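Polycyclic ketone monooxygenase (Myceliophthora thermophila, PDB 5MQ6) catalyses Baeyer-Villiger oxidation with FAD and NADPH, inserting one oxygen atom beside the carbonyl of various ketones, especially polycyclic ones, to give esters or lactones. Local coordinates at residues W356-F362 with W423-F429; P72-G76 with R210-L214; A289-K293 with T436-V442. One frame throughout, in Å; residues are numbered along the deposited sequence.

Interaction 1 of 3, residues W356-F362 with W423-F429; sequences WTEMPAF and WCKRPTF. With NDP (NADPH dihydro-nicotinamide-adenine-dinucleotide phosphate), chain C.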
loop_
_atom_site.group_PDB
_atom_site.type_symbol
_atom_site.label_atom_id
_atom_site.label_comp_id
_atom_site.label_asym_id
_atom_site.label_seq_id
_atom_site.Cartn_x
_atom_site.Cartn_y
_atom_site.Cartn_z
ATOM N N TRP A 356 -4.418 -1.796 17.013
ATOM C CA TRP A 356 -5.053 -2.542 15.944
ATOM C C TRP A 356 -5.985 -3.645 16.462
ATOM O O TRP A 356 -6.855 -4.070 15.750
ATOM C CB TRP A 356 -3.983 -3.240 15.102
ATOM C CG TRP A 356 -3.211 -2.323 14.159
ATOM C CD1 TRP A 356 -1.922 -1.850 14.336
ATOM C CD2 TRP A 356 -3.629 -1.877 12.864
ATOM N NE1 TRP A 356 -1.535 -1.125 13.198
ATOM C CE2 TRP A 356 -2.569 -1.120 12.304
ATOM C CE3 TRP A 356 -4.798 -2.021 12.135
ATOM C CZ2 TRP A 356 -2.661 -0.506 11.052
ATOM C CZ3 TRP A 356 -4.889 -1.432 10.912
ATOM C CH2 TRP A 356 -3.815 -0.669 10.364
ATOM N N THR A 357 -5.790 -4.108 17.692
ATOM C CA THR A 357 -6.578 -5.203 18.262
ATOM C C THR A 357 -7.888 -4.719 18.899
ATOM O O THR A 357 -8.605 -5.523 19.508
ATOM C CB THR A 357 -5.722 -6.034 19.261
ATOM O OG1 THR A 357 -5.389 -5.244 20.421
ATOM C CG2 THR A 357 -4.456 -6.450 18.635
ATOM N N GLU A 358 -8.208 -3.429 18.742
ATOM C CA GLU A 358 -9.364 -2.788 19.350
ATOM C C GLU A 358 -10.389 -2.281 18.351
ATOM O O GLU A 358 -11.207 -1.396 18.675
ATOM C CB GLU A 358 -8.936 -1.591 20.225
ATOM C CG GLU A 358 -8.191 -1.987 21.457
ATOM C CD GLU A 358 -7.723 -0.795 22.302
ATOM O OE1 GLU A 358 -8.128 -0.695 23.456
ATOM O OE2 GLU A 358 -6.957 0.027 21.869
ATOM N N MET A 359 -10.328 -2.812 17.140
ATOM C CA MET A 359 -11.147 -2.315 16.033
ATOM C C MET A 359 -11.705 -3.496 15.191
ATOM O O MET A 359 -11.384 -3.653 13.990
ATOM C CB MET A 359 -10.307 -1.333 15.222
ATOM C CG MET A 359 -8.904 -1.762 14.936
ATOM S SD MET A 359 -8.110 -0.497 13.870
ATOM C CE MET A 359 -8.014 0.892 14.965
ATOM N N PRO A 360 -12.547 -4.336 15.818
ATOM C CA PRO A 360 -13.106 -5.510 15.156
ATOM C C PRO A 360 -14.035 -5.187 13.977
ATOM O O PRO A 360 -14.197 -6.012 13.107
ATOM C CB PRO A 360 -13.872 -6.211 16.313
ATOM C CG PRO A 360 -14.341 -5.032 17.155
ATOM C CD PRO A 360 -13.109 -4.150 17.172
ATOM N N ALA A 361 -14.535 -3.956 13.886
ATOM C CA ALA A 361 -15.280 -3.540 12.688
ATOM C C ALA A 361 -14.394 -3.255 11.514
ATOM O O ALA A 361 -14.917 -3.033 10.390
ATOM C CB ALA A 361 -16.151 -2.303 12.938
ATOM N N PHE A 362 -13.064 -3.241 11.721
ATOM C CA PHE A 362 -12.200 -3.243 10.483
ATOM C C PHE A 362 -12.483 -4.404 9.512
ATOM O O PHE A 362 -12.249 -4.308 8.282
ATOM C CB PHE A 362 -10.713 -3.138 10.811
ATOM C CG PHE A 362 -9.877 -2.533 9.714
ATOM C CD1 PHE A 362 -9.967 -1.170 9.417
ATOM C CD2 PHE A 362 -8.949 -3.324 9.002
ATOM C CE1 PHE A 362 -9.179 -0.602 8.385
ATOM C CE2 PHE A 362 -8.200 -2.782 7.980
ATOM C CZ PHE A 362 -8.292 -1.410 7.686
ATOM N N TRP A 423 -13.630 1.439 9.380
ATOM C CA TRP A 423 -13.229 0.831 8.135
ATOM C C TRP A 423 -13.090 1.742 6.859
ATOM O O TRP A 423 -12.582 1.247 5.876
ATOM C CB TRP A 423 -14.121 -0.363 7.856
ATOM C CG TRP A 423 -15.542 -0.030 7.472
ATOM C CD1 TRP A 423 -15.977 0.419 6.263
ATOM C CD2 TRP A 423 -16.705 -0.113 8.311
ATOM N NE1 TRP A 423 -17.325 0.568 6.283
ATOM C CE2 TRP A 423 -17.807 0.252 7.519
ATOM C CE3 TRP A 423 -16.921 -0.523 9.637
ATOM C CZ2 TRP A 423 -19.118 0.269 8.002
ATOM C CZ3 TRP A 423 -18.241 -0.503 10.143
ATOM C CH2 TRP A 423 -19.329 -0.126 9.307
ATOM N N CYS A 424 -13.530 3.007 6.862
ATOM C CA CYS A 424 -13.536 3.844 5.661
ATOM C C CYS A 424 -12.196 4.489 5.293
ATOM O O CYS A 424 -12.053 4.981 4.188
ATOM C CB CYS A 424 -14.562 4.983 5.797
ATOM S SG CYS A 424 -16.273 4.443 5.826
ATOM N N LYS A 425 -11.250 4.533 6.227
ATOM C CA LYS A 425 -9.922 5.044 6.015
ATOM C C LYS A 425 -8.975 4.205 6.790
ATOM O O LYS A 425 -9.366 3.524 7.758
ATOM C CB LYS A 425 -9.731 6.461 6.582
ATOM C CG LYS A 425 -10.699 7.507 6.116
ATOM C CD LYS A 425 -10.512 7.927 4.656
ATOM C CE LYS A 425 -10.937 9.384 4.389
ATOM N NZ LYS A 425 -10.384 9.866 3.088
ATOM N N ARG A 426 -7.704 4.338 6.457
ATOM C CA ARG A 426 -6.691 3.620 7.241
ATOM C C ARG A 426 -6.636 4.217 8.672
ATOM O O ARG A 426 -6.638 5.428 8.864
ATOM C CB ARG A 426 -5.291 3.511 6.608
ATOM C CG ARG A 426 -4.590 2.252 7.180
ATOM C CD ARG A 426 -3.299 1.934 6.521
ATOM N NE ARG A 426 -2.339 1.135 7.279
ATOM C CZ ARG A 426 -2.136 -0.189 7.105
ATOM N NH1 ARG A 426 -2.898 -0.939 6.300
ATOM N NH2 ARG A 426 -1.183 -0.817 7.760
ATOM N N PRO A 427 -6.718 3.370 9.683
ATOM C CA PRO A 427 -6.560 3.962 11.022
ATOM C C PRO A 427 -5.099 4.420 11.212
ATOM O O PRO A 427 -4.194 3.868 10.556
ATOM C CB PRO A 427 -6.894 2.795 11.972
ATOM C CG PRO A 427 -6.973 1.569 11.124
ATOM C CD PRO A 427 -7.254 2.005 9.730
ATOM N N THR A 428 -4.905 5.391 12.095
ATOM C CA THR A 428 -3.590 6.048 12.347
ATOM C C THR A 428 -3.414 6.029 13.793
ATOM O O THR A 428 -4.400 5.938 14.549
ATOM C CB THR A 428 -3.561 7.496 11.860
ATOM O OG1 THR A 428 -4.504 8.282 12.626
ATOM C CG2 THR A 428 -3.963 7.517 10.413
ATOM N N PHE A 429 -2.154 6.004 14.222
ATOM C CA PHE A 429 -1.852 5.793 15.627
ATOM C C PHE A 429 -0.780 6.796 15.984
ATOM O O PHE A 429 0.203 6.896 15.272
ATOM C CB PHE A 429 -1.368 4.390 15.872
ATOM C CG PHE A 429 -2.299 3.311 15.353
ATOM C CD1 PHE A 429 -2.234 2.903 13.985
ATOM C CD2 PHE A 429 -3.204 2.676 16.191
ATOM C CE1 PHE A 429 -3.079 1.955 13.471
ATOM C CE2 PHE A 429 -4.078 1.696 15.645
ATOM C CZ PHE A 429 -3.995 1.347 14.286
HETATM P PA NDP C . -3.418 9.781 2.208
HETATM O O1A NDP C . -3.951 9.611 0.743
HETATM O O2A NDP C . -3.786 8.841 3.329
HETATM O O5B NDP C . -3.694 11.310 2.617
HETATM C C5B NDP C . -3.684 12.375 1.689
HETATM C C4B NDP C . -4.273 13.532 2.471
HETATM O O4B NDP C . -4.354 14.709 1.623
HETATM C C3B NDP C . -5.681 13.206 2.978
HETATM O O3B NDP C . -5.770 13.556 4.372
HETATM C C2B NDP C . -6.519 14.049 2.041
HETATM O O2B NDP C . -7.834 14.399 2.563
HETATM C C1B NDP C . -5.630 15.247 1.795
HETATM N N9A NDP C . -6.070 15.987 0.611
HETATM C C8A NDP C . -6.295 15.513 -0.657
HETATM N N7A NDP C . -6.731 16.495 -1.470
HETATM C C5A NDP C . -6.777 17.591 -0.671
HETATM C C6A NDP C . -7.183 18.975 -0.877
HETATM N N6A NDP C . -7.599 19.325 -2.088
HETATM N N1A NDP C . -7.104 19.817 0.174
HETATM C C2A NDP C . -6.683 19.444 1.425
HETATM N N3A NDP C . -6.306 18.188 1.719
HETATM C C4A NDP C . -6.350 17.263 0.697
HETATM O O3 NDP C . -1.823 9.765 2.207
HETATM P PN NDP C . -0.734 9.448 3.397
HETATM O O1N NDP C . 0.656 9.665 2.718
HETATM O O2N NDP C . -1.015 10.260 4.642
HETATM O O5D NDP C . -0.944 7.884 3.757
HETATM C C5D NDP C . -0.934 6.918 2.652
HETATM C C4D NDP C . -0.790 5.495 3.163
HETATM O O4D NDP C . 0.536 5.274 3.693
HETATM C C3D NDP C . -1.652 5.299 4.412
HETATM O O3D NDP C . -3.117 5.325 4.219
HETATM C C2D NDP C . -0.969 4.087 5.080
HETATM O O2D NDP C . -1.324 2.838 4.401
HETATM C C1D NDP C . 0.497 4.498 4.955
HETATM P P2B NDP C . -9.091 13.422 2.251
HETATM O O1X NDP C . -8.974 13.108 0.753
HETATM O O2X NDP C . -10.365 14.208 2.475
HETATM O O3X NDP C . -9.014 12.264 3.255
#
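The indole of Trp356 lies across the ring of Phe429, whose CZ sits 3.4 Å above the indole plane, over its centre. The two planes meet obliquely, the five-membered ring of Trp356 and the phenyl ring of Phe429 being inclined at 42°, and the closest atoms, Trp356 CE2 and Phe429 CE1, are 3.3 Å apart. With CG anti to its carbonyl carbon (chi1 -75°), Trp356 swings its six-membered ring toward Pro427 and Arg426. There CH2 of the indole stands over the centre of the Arg426 guanidinium, while Arg426 NE lies at the indole's rim; the two flat groups are turned 67° from each other. Pro427 is wedged between three side chains: its CG meets Trp356 CZ3 and, at 3.6 Å, Met359 SD, and its CD meets Phe362 CE1 at 3.5 Å. At the other end of the contact, Ala361 CB approaches the edge of the Trp423 ring. Trp356 NE1 is bonded to the backbone oxygen of Asp133, whose carboxylate forms a salt bridge with Arg426. With only the methyl of an alanine here, Phe429 CE1 and CZ would probably lose the indole face they rest on, and the Arg426 guanidinium the indole edge over it. Lys425 NZ reaches the NADPH 2'-phosphate at O3X (2.8 Å), and Arg426 also touches FAD, so this apolar packing backs the dinucleotide site of a flavin-dependent Baeyer-Villiger monooxygenase.

Interaction 2 of 3, residues P72-G76 with R210-L214; sequences PVKDG and RELKL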
loop_
_atom_site.group_PDB
_atom_site.type_symbol
_atom_site.label_atom_id
_atom_site.label_comp_id
_atom_site.label_asym_id
_atom_site.label_seq_id
_atom_site.Cartn_x
_atom_site.Cartn_y
_atom_site.Cartn_z
ATOM N N PRO A 72 27.203 -1.950 -16.453
ATOM C CA PRO A 72 25.801 -1.757 -16.801
ATOM C C PRO A 72 25.140 -3.031 -17.264
ATOM O O PRO A 72 25.782 -3.937 -17.790
ATOM C CB PRO A 72 25.849 -0.747 -17.948
ATOM C CG PRO A 72 27.267 -0.259 -17.972
ATOM C CD PRO A 72 28.090 -1.402 -17.476
ATOM N N VAL A 73 23.853 -3.113 -17.052
ATOM C CA VAL A 73 23.043 -4.174 -17.662
ATOM C C VAL A 73 22.987 -3.967 -19.185
ATOM O O VAL A 73 22.713 -2.858 -19.706
ATOM C CB VAL A 73 21.631 -4.262 -17.039
ATOM C CG1 VAL A 73 20.705 -5.155 -17.851
ATOM C CG2 VAL A 73 21.740 -4.770 -15.630
ATOM N N LYS A 74 23.240 -5.054 -19.923
ATOM C CA LYS A 74 23.245 -4.934 -21.387
ATOM C C LYS A 74 21.874 -5.029 -21.995
ATOM O O LYS A 74 21.037 -5.847 -21.541
ATOM C CB LYS A 74 24.118 -5.996 -22.015
ATOM C CG LYS A 74 25.536 -5.987 -21.536
ATOM C CD LYS A 74 26.187 -7.231 -22.058
ATOM C CE LYS A 74 27.659 -7.058 -22.118
ATOM N NZ LYS A 74 28.287 -7.873 -21.075
ATOM N N ASP A 75 21.651 -4.215 -23.014
ATOM C CA ASP A 75 20.470 -4.332 -23.852
ATOM C C ASP A 75 20.444 -5.748 -24.457
ATOM O O ASP A 75 21.474 -6.296 -24.774
ATOM C CB ASP A 75 20.501 -3.233 -24.919
ATOM C CG ASP A 75 19.198 -3.031 -25.661
ATOM O OD1 ASP A 75 18.154 -3.578 -25.271
ATOM O OD2 ASP A 75 19.234 -2.266 -26.684
ATOM N N GLY A 76 19.252 -6.346 -24.504
ATOM C CA GLY A 76 19.052 -7.718 -24.977
ATOM C C GLY A 76 19.363 -8.893 -24.089
ATOM O O GLY A 76 19.412 -9.999 -24.554
ATOM N N ARG A 210 19.206 5.097 -20.695
ATOM C CA ARG A 210 19.496 3.919 -21.558
ATOM C C ARG A 210 18.165 3.200 -21.782
ATOM O O ARG A 210 17.407 2.990 -20.835
ATOM C CB ARG A 210 20.464 3.025 -20.833
ATOM C CG ARG A 210 21.833 3.682 -20.741
ATOM C CD ARG A 210 22.764 2.906 -19.887
ATOM N NE ARG A 210 23.217 1.740 -20.638
ATOM C CZ ARG A 210 23.068 0.452 -20.328
ATOM N NH1 ARG A 210 22.466 0.062 -19.226
ATOM N NH2 ARG A 210 23.578 -0.474 -21.187
ATOM N N GLU A 211 17.808 2.944 -23.019
ATOM C CA GLU A 211 16.675 2.165 -23.343
ATOM C C GLU A 211 17.159 0.728 -23.381
ATOM O O GLU A 211 18.178 0.433 -24.048
ATOM C CB GLU A 211 16.133 2.582 -24.665
ATOM C CG GLU A 211 15.579 3.995 -24.579
ATOM C CD GLU A 211 14.316 4.116 -23.753
ATOM O OE1 GLU A 211 13.402 3.308 -23.854
ATOM O OE2 GLU A 211 14.243 5.053 -22.998
ATOM N N LEU A 212 16.453 -0.141 -22.632
ATOM C CA LEU A 212 16.783 -1.564 -22.532
ATOM C C LEU A 212 15.591 -2.443 -22.858
ATOM O O LEU A 212 14.436 -2.076 -22.510
ATOM C CB LEU A 212 17.368 -1.937 -21.180
ATOM C CG LEU A 212 18.571 -1.132 -20.729
ATOM C CD1 LEU A 212 18.641 -1.261 -19.208
ATOM C CD2 LEU A 212 19.854 -1.650 -21.308
ATOM N N LYS A 213 15.900 -3.539 -23.592
ATOM C CA LYS A 213 14.997 -4.630 -23.815
ATOM C C LYS A 213 15.521 -5.854 -23.082
ATOM O O LYS A 213 16.642 -6.305 -23.347
ATOM C CB LYS A 213 14.842 -4.922 -25.260
ATOM C CG LYS A 213 13.821 -6.036 -25.535
ATOM C CD LYS A 213 13.508 -6.168 -27.013
ATOM C CE LYS A 213 13.089 -7.558 -27.326
ATOM N NZ LYS A 213 12.501 -7.583 -28.668
ATOM N N LEU A 214 14.720 -6.379 -22.150
ATOM C CA LEU A 214 15.179 -7.470 -21.305
ATOM C C LEU A 214 14.217 -8.581 -21.455
ATOM O O LEU A 214 13.039 -8.314 -21.531
ATOM C CB LEU A 214 15.261 -7.059 -19.871
ATOM C CG LEU A 214 16.055 -5.826 -19.576
ATOM C CD1 LEU A 214 15.912 -5.338 -18.156
ATOM C CD2 LEU A 214 17.528 -6.075 -19.865
HETATM O O HOH W 1 18.377 0.546 -26.736
#
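The carbonyl oxygen of Val73 is gripped by both terminal nitrogens of Arg210, NH1 at 3.0 Å and NH2 at 2.9 Å. The guanidinium meets it end-on and the oxygen lies in its plane, yet each N-H bends to 146° because a single atom serves both. Pro72 CB covers one face of the same group, 3.6 Å above the plane and off toward its rim, and NH1 also forms a salt bridge with Glu201 of the neighbouring strand 194-201. The bend at chi3 (76°) turns the guanidinium back toward Val73. Farther along, Asp75 OD1 takes the backbone N-H of Lys213 at 2.8 Å, on the anti side of the carboxylate and well out of its plane. Its partner oxygen OD2 reaches Glu211 O through a water that donates to both. Gly76 N then binds Lys213 O at 2.9 Å, and the positive phi of Gly76 suits a glycine. Among the apolar groups, Leu212 CD2 lies against the backbone of Val73 and Asp75, and Val73 CG1 meets Leu214 CD2 at 3.9 Å. The lead-in to strand 78-84 is thus fastened alongside strand 210-216, its parallel neighbour in the mixed sheet of the Rossmann-type FAD-binding domain.

Interaction 3 of 3, residues A289-K293 with T436-V442; sequences AKYAK and TFNLPNV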
loop_
_atom_site.group_PDB
_atom_site.type_symbol
_atom_site.label_atom_id
_atom_site.label_comp_id
_atom_site.label_asym_id
_atom_site.label_seq_id
_atom_site.Cartn_x
_atom_site.Cartn_y
_atom_site.Cartn_z
ATOM N N ALA A 289 6.307 20.901 13.774
ATOM C CA ALA A 289 5.952 21.828 14.865
ATOM C C ALA A 289 7.129 22.149 15.725
ATOM O O ALA A 289 7.246 23.236 16.198
ATOM C CB ALA A 289 4.844 21.249 15.734
ATOM N N LYS A 290 8.026 21.218 15.918
ATOM C CA LYS A 290 9.133 21.510 16.743
ATOM C C LYS A 290 10.128 22.509 16.196
ATOM O O LYS A 290 10.953 23.035 16.962
ATOM C CB LYS A 290 9.856 20.268 17.067
ATOM C CG LYS A 290 10.967 20.517 18.033
ATOM C CD LYS A 290 11.510 19.253 18.602
ATOM C CE LYS A 290 12.348 19.704 19.770
ATOM N NZ LYS A 290 13.237 18.615 20.103
ATOM N N TYR A 291 10.077 22.772 14.910
ATOM C CA TYR A 291 11.094 23.618 14.264
ATOM C C TYR A 291 10.577 24.801 13.584
ATOM O O TYR A 291 11.250 25.808 13.571
ATOM C CB TYR A 291 11.962 22.789 13.286
ATOM C CG TYR A 291 12.899 21.975 14.103
ATOM C CD1 TYR A 291 12.549 20.696 14.549
ATOM C CD2 TYR A 291 14.089 22.506 14.522
ATOM C CE1 TYR A 291 13.377 19.969 15.356
ATOM C CE2 TYR A 291 14.912 21.774 15.334
ATOM C CZ TYR A 291 14.554 20.518 15.767
ATOM O OH TYR A 291 15.427 19.845 16.610
ATOM N N ALA A 292 9.409 24.704 12.980
ATOM C CA ALA A 292 8.903 25.788 12.189
ATOM C C ALA A 292 8.516 26.912 13.090
ATOM O O ALA A 292 8.199 26.679 14.258
ATOM C CB ALA A 292 7.680 25.382 11.410
ATOM N N LYS A 293 8.499 28.119 12.541
ATOM C CA LYS A 293 8.056 29.253 13.338
ATOM C C LYS A 293 6.530 29.163 13.459
ATOM O O LYS A 293 6.009 29.261 14.563
ATOM C CB LYS A 293 8.517 30.580 12.742
ATOM C CG LYS A 293 8.345 31.758 13.721
ATOM C CD LYS A 293 8.880 33.082 13.169
ATOM C CE LYS A 293 8.325 33.392 11.776
ATOM N NZ LYS A 293 6.857 33.146 11.666
ATOM N N THR A 436 -0.019 18.092 19.572
ATOM C CA THR A 436 0.666 19.119 18.754
ATOM C C THR A 436 -0.190 20.312 18.476
ATOM O O THR A 436 0.307 21.478 18.508
ATOM C CB THR A 436 1.173 18.542 17.404
ATOM O OG1 THR A 436 2.032 17.455 17.694
ATOM C CG2 THR A 436 1.960 19.542 16.604
ATOM N N PHE A 437 -1.492 20.077 18.284
ATOM C CA PHE A 437 -2.401 21.198 18.114
ATOM C C PHE A 437 -2.633 21.989 19.427
ATOM O O PHE A 437 -3.344 22.980 19.418
ATOM C CB PHE A 437 -3.715 20.778 17.534
ATOM C CG PHE A 437 -3.605 20.189 16.181
ATOM C CD1 PHE A 437 -3.264 18.875 16.029
ATOM C CD2 PHE A 437 -3.808 20.961 15.059
ATOM C CE1 PHE A 437 -3.101 18.306 14.780
ATOM C CE2 PHE A 437 -3.670 20.423 13.795
ATOM C CZ PHE A 437 -3.283 19.092 13.662
ATOM N N ASN A 438 -2.041 21.575 20.557
ATOM C CA ASN A 438 -2.078 22.438 21.741
ATOM C C ASN A 438 -0.973 23.437 21.743
ATOM O O ASN A 438 -0.935 24.217 22.659
ATOM C CB ASN A 438 -2.070 21.623 22.996
ATOM C CG ASN A 438 -3.312 20.818 23.115
ATOM O OD1 ASN A 438 -4.343 21.219 22.613
ATOM N ND2 ASN A 438 -3.224 19.658 23.770
ATOM N N LEU A 439 -0.092 23.426 20.736
ATOM C CA LEU A 439 1.017 24.337 20.683
ATOM C C LEU A 439 0.603 25.628 19.979
ATOM O O LEU A 439 -0.212 25.635 19.036
ATOM C CB LEU A 439 2.200 23.706 19.912
ATOM C CG LEU A 439 2.826 22.484 20.537
ATOM C CD1 LEU A 439 3.747 21.745 19.535
ATOM C CD2 LEU A 439 3.616 22.880 21.764
ATOM N N PRO A 440 1.151 26.749 20.424
ATOM C CA PRO A 440 0.715 28.083 19.941
ATOM C C PRO A 440 1.057 28.374 18.527
ATOM O O PRO A 440 0.338 29.140 17.828
ATOM C CB PRO A 440 1.549 29.034 20.744
ATOM C CG PRO A 440 2.067 28.255 21.858
ATOM C CD PRO A 440 2.244 26.849 21.391
ATOM N N ASN A 441 2.184 27.814 18.100
ATOM C CA ASN A 441 2.616 27.981 16.694
ATOM C C ASN A 441 1.912 27.067 15.673
ATOM O O ASN A 441 2.228 27.145 14.486
ATOM C CB ASN A 441 4.144 27.840 16.556
ATOM C CG ASN A 441 4.658 26.444 16.872
ATOM O OD1 ASN A 441 4.249 25.816 17.848
ATOM N ND2 ASN A 441 5.620 25.979 16.079
ATOM N N VAL A 442 0.963 26.233 16.105
ATOM C CA VAL A 442 0.279 25.300 15.205
ATOM C C VAL A 442 -1.180 25.674 14.984
ATOM O O VAL A 442 -1.953 25.855 15.969
ATOM C CB VAL A 442 0.383 23.867 15.769
ATOM C CG1 VAL A 442 -0.463 22.812 14.957
ATOM C CG2 VAL A 442 1.863 23.479 15.983
#
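At the end of helix 279-289, in the Rossmann-type NADPH-binding part of the fold, the chain turns toward strand 294-299 and is met by the loop that precedes strand 442-446. Asn441 makes the polar join. Its ND2 gives one hydrogen bond to Ala289 O (3.2 Å), nearly straight at 165°, lying in the plane of the Asn441 amide and meeting a lone pair of the carbonyl. The same nitrogen also reaches Ala292 O, but that bond is weak, with an N-H to acceptor angle of 129°. The amide nitrogen thus sits between two carbonyls of the turn, held mainly by the first. The chi1 of 66° sets CG between the backbone N and the carbonyl carbon of Asn441, and from there the amide faces the turn while CB comes within 3.1 Å of Lys293 O. Strands 294-299 and 442-446 are adjacent and parallel in the five-stranded sheet, so the contact lies where both enter it, and Asn441 carries a backbone hydrogen bond to Leu295 as well. On the apolar side, Ala289 CB points into a small group of methyls. Thr436 CG2 is tightly packed against it at 3.5 Å, Val442 CG2 lies at 3.7 Å, and Leu439 CD1 touches it more loosely at 4.0 Å. Two successive type I turns, Thr436 to Leu439 and Leu439 to Val442, bring these three side chains round the alanine. Thr436 turns its hydroxyl away to Glu432 O, just ahead of helix 433-436, which leaves its methyl to meet Ala289.

From the N terminus, interaction 2 is the first to close: residues 72-76, leading into strand 78-84, meet strand 210-216, so the intervening chain forms a loop in the FAD-binding part. Interaction 3 opens later, at 289-293, and closes at 436-442, joining the exit of helix 279-289 to the entry of strand 442-446. Interaction 1 is nested inside that loop, bringing the 3-10 and loop region 356-362, which lies between helices 328-340 and 363-366, against residues 423-429 beside NADPH. Interactions 1 and 3 approach to about 10 Å between nearest atoms, whereas interaction 2 lies on the opposite side of the chain's centre from interaction 1.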